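Local coordinates for cytochrome p450EpoK (Sorangium cellulosum, PDB 1PKF), which belongs to the cytochrome P450 family and holds an iron protoporphyrin IX, with epothilone D bound beside it in this model, at residues A[303-308]-A[328-333]. Sequence-based numbering, arbitrary orientation.
With HEM (protoporphyrin IX containing Fe), chain B.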
# COMPACT_ATOMS: atom_id res chain seq x y z
N ILE A 303 10.07 -3.01 4.75
CA ILE A 303 11.29 -3.08 4.00
C ILE A 303 11.19 -2.21 2.73
O ILE A 303 11.92 -1.22 2.57
CB ILE A 303 11.64 -4.54 3.63
CG1 ILE A 303 11.56 -5.44 4.89
CG2 ILE A 303 13.00 -4.59 3.03
CD1 ILE A 303 10.82 -6.74 4.71
N GLY A 304 10.30 -2.55 1.81
CA GLY A 304 10.11 -1.73 0.64
C GLY A 304 9.48 -2.53 -0.46
O GLY A 304 8.51 -3.22 -0.23
N THR A 305 10.01 -2.41 -1.66
CA THR A 305 9.48 -3.18 -2.77
C THR A 305 10.65 -3.87 -3.43
O THR A 305 11.79 -3.66 -3.02
CB THR A 305 8.66 -2.27 -3.71
OG1 THR A 305 8.06 -3.06 -4.75
CG2 THR A 305 9.58 -1.26 -4.42
N VAL A 306 10.38 -4.71 -4.40
CA VAL A 306 11.39 -5.58 -4.97
C VAL A 306 11.55 -5.41 -6.48
O VAL A 306 10.61 -5.05 -7.19
CB VAL A 306 11.11 -7.09 -4.70
CG1 VAL A 306 11.22 -7.34 -3.24
CG2 VAL A 306 9.72 -7.51 -5.17
N ARG A 307 12.77 -5.68 -6.92
CA ARG A 307 13.08 -5.82 -8.33
C ARG A 307 14.01 -7.02 -8.46
O ARG A 307 14.56 -7.51 -7.46
CB ARG A 307 13.74 -4.54 -8.86
CG ARG A 307 12.84 -3.31 -8.83
CD ARG A 307 11.73 -3.41 -9.84
NE ARG A 307 10.93 -2.20 -10.04
CZ ARG A 307 9.89 -1.86 -9.30
NH1 ARG A 307 9.56 -2.60 -8.23
NH2 ARG A 307 9.20 -0.75 -9.58
N PHE A 308 14.18 -7.47 -9.70
CA PHE A 308 14.98 -8.64 -10.02
C PHE A 308 15.95 -8.34 -11.17
O PHE A 308 15.52 -7.97 -12.25
CB PHE A 308 14.05 -9.77 -10.43
CG PHE A 308 13.02 -10.10 -9.39
CD1 PHE A 308 11.75 -9.55 -9.44
CD2 PHE A 308 13.36 -10.90 -8.30
CE1 PHE A 308 10.81 -9.83 -8.45
CE2 PHE A 308 12.41 -11.19 -7.31
CZ PHE A 308 11.14 -10.65 -7.40
N LEU A 328 14.25 -2.35 -2.36
CA LEU A 328 14.44 -0.92 -2.20
C LEU A 328 13.93 -0.53 -0.85
O LEU A 328 12.73 -0.60 -0.62
CB LEU A 328 13.67 -0.18 -3.30
CG LEU A 328 13.68 -0.79 -4.69
CD1 LEU A 328 13.07 0.19 -5.68
CD2 LEU A 328 15.03 -1.16 -5.13
N LEU A 329 14.82 -0.13 0.04
CA LEU A 329 14.52 0.20 1.41
C LEU A 329 13.85 1.58 1.56
O LEU A 329 14.45 2.56 2.03
CB LEU A 329 15.78 0.09 2.27
CG LEU A 329 15.57 -0.02 3.76
CD1 LEU A 329 14.65 -1.20 4.09
CD2 LEU A 329 16.93 -0.13 4.52
N ILE A 330 12.56 1.62 1.21
CA ILE A 330 11.88 2.89 1.11
C ILE A 330 11.91 3.74 2.34
O ILE A 330 12.15 4.91 2.23
CB ILE A 330 10.44 2.72 0.57
CG1 ILE A 330 10.55 2.52 -0.94
CG2 ILE A 330 9.63 3.99 0.78
CD1 ILE A 330 10.17 1.22 -1.37
N PRO A 331 11.61 3.21 3.51
CA PRO A 331 11.56 4.08 4.69
C PRO A 331 12.94 4.69 4.99
O PRO A 331 13.02 5.72 5.68
CB PRO A 331 11.07 3.14 5.81
CG PRO A 331 11.27 1.77 5.28
CD PRO A 331 11.26 1.82 3.81
N SER A 332 13.99 4.06 4.47
CA SER A 332 15.34 4.54 4.64
C SER A 332 15.68 5.62 3.62
O SER A 332 16.19 6.69 3.99
CB SER A 332 16.36 3.41 4.43
OG SER A 332 17.66 3.94 4.65
N ALA A 333 15.45 5.30 2.36
CA ALA A 333 15.64 6.23 1.28
C ALA A 333 14.93 7.54 1.60
O ALA A 333 15.41 8.58 1.24
CB ALA A 333 15.11 5.66 -0.02
CHA HEM B . 1.65 -0.05 -6.95
CHB HEM B . 2.18 2.31 -2.89
CHC HEM B . -2.62 2.66 -2.23
CHD HEM B . -3.14 0.02 -6.10
C1A HEM B . 2.20 0.66 -5.94
C2A HEM B . 3.62 0.90 -5.77
C3A HEM B . 3.76 1.54 -4.63
C4A HEM B . 2.45 1.72 -4.06
CMA HEM B . 5.11 2.00 -4.08
CAA HEM B . 4.73 0.48 -6.74
CBA HEM B . 5.41 -0.79 -6.19
CGA HEM B . 6.56 -1.17 -7.10
O1A HEM B . 7.15 -2.27 -6.92
O2A HEM B . 6.90 -0.39 -8.03
C1B HEM B . 0.92 2.52 -2.42
C2B HEM B . 0.68 3.20 -1.16
C3B HEM B . -0.62 3.32 -1.03
C4B HEM B . -1.25 2.68 -2.13
CMB HEM B . 1.72 3.76 -0.13
CAB HEM B . -1.41 3.89 0.13
CBB HEM B . -1.12 5.04 0.68
C1C HEM B . -3.24 2.05 -3.23
C2C HEM B . -4.66 2.01 -3.51
C3C HEM B . -4.80 1.26 -4.60
C4C HEM B . -3.47 0.85 -5.06
CMC HEM B . -5.79 2.65 -2.71
CAC HEM B . -6.15 0.94 -5.20
CBC HEM B . -6.18 0.53 -6.42
C1D HEM B . -1.90 -0.29 -6.58
C2D HEM B . -1.72 -1.20 -7.69
C3D HEM B . -0.25 -1.21 -7.96
C4D HEM B . 0.31 -0.33 -6.98
CMD HEM B . -2.75 -1.97 -8.52
CAD HEM B . 0.47 -1.98 -9.06
CBD HEM B . 0.80 -0.94 -10.12
CGD HEM B . 1.60 -1.55 -11.22
O1D HEM B . 2.38 -2.50 -10.98
O2D HEM B . 1.50 -1.10 -12.38
NA HEM B . 1.52 1.16 -4.88
NB HEM B . -0.30 2.17 -3.03
NC HEM B . -2.57 1.37 -4.18
ND HEM B . -0.68 0.24 -6.15
FE HEM B . -0.54 1.47 -4.61
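L328 and T305 make the firm bond of this contact: L328 N gives its hydrogen to T305 O at 2.9 Å, nearly straight at 168°. The return bond, T305 N to L328 O, is weak, and the two strands come apart where 330-333 coils into a helix. Packing is tight from I303 O to G304. G304 CA lies 3.1 Å from L328 O in a CA-H...O contact; having no side chain, G304 lets that oxygen come so close, and its backbone angles are ones glycine alone adopts comfortably. I330 CD1 rests 3.6 Å from G304 CA and equally near T305 N, with T305 CG2 a little farther. I303 O faces the start of the helix, where I330 N offers a weak, bent bond, P331 CD and L329 CD1 press close, and L329 CA adds a CA-H...O contact. I303 CG2 meets L329 CD1 more loosely, at 3.9 Å.

R307 makes no close contact with 328-333, though its backbone bonds V326 of the same strand. With chi1 at -176°, T305 turns OG1 away from its backbone N and towards heme O1A, 2.5 Å off, a very short distance to be read with caution; CG2 packs against L328 and I330. R307 bends at chi2 (-70°) and meets the carboxylate with its guanidinium edge, NH1 to O1A and NH2 to O2A, each 2.8 Å. NH1 also bonds V306 O, which helps fix the guanidinium's rotation. R307 probably offsets much of the propionate charge.

All touching residues are buried; on the looser side T305 and R307 meet the propionate, and G304 O hydrogen-bonds epothilone D. In the mixed P450 sheet, strand 304-309 lies between 67-68 and 325-329; helix 55-63 touches L328 and R307, and helix 29-38 packs on L329 and P331.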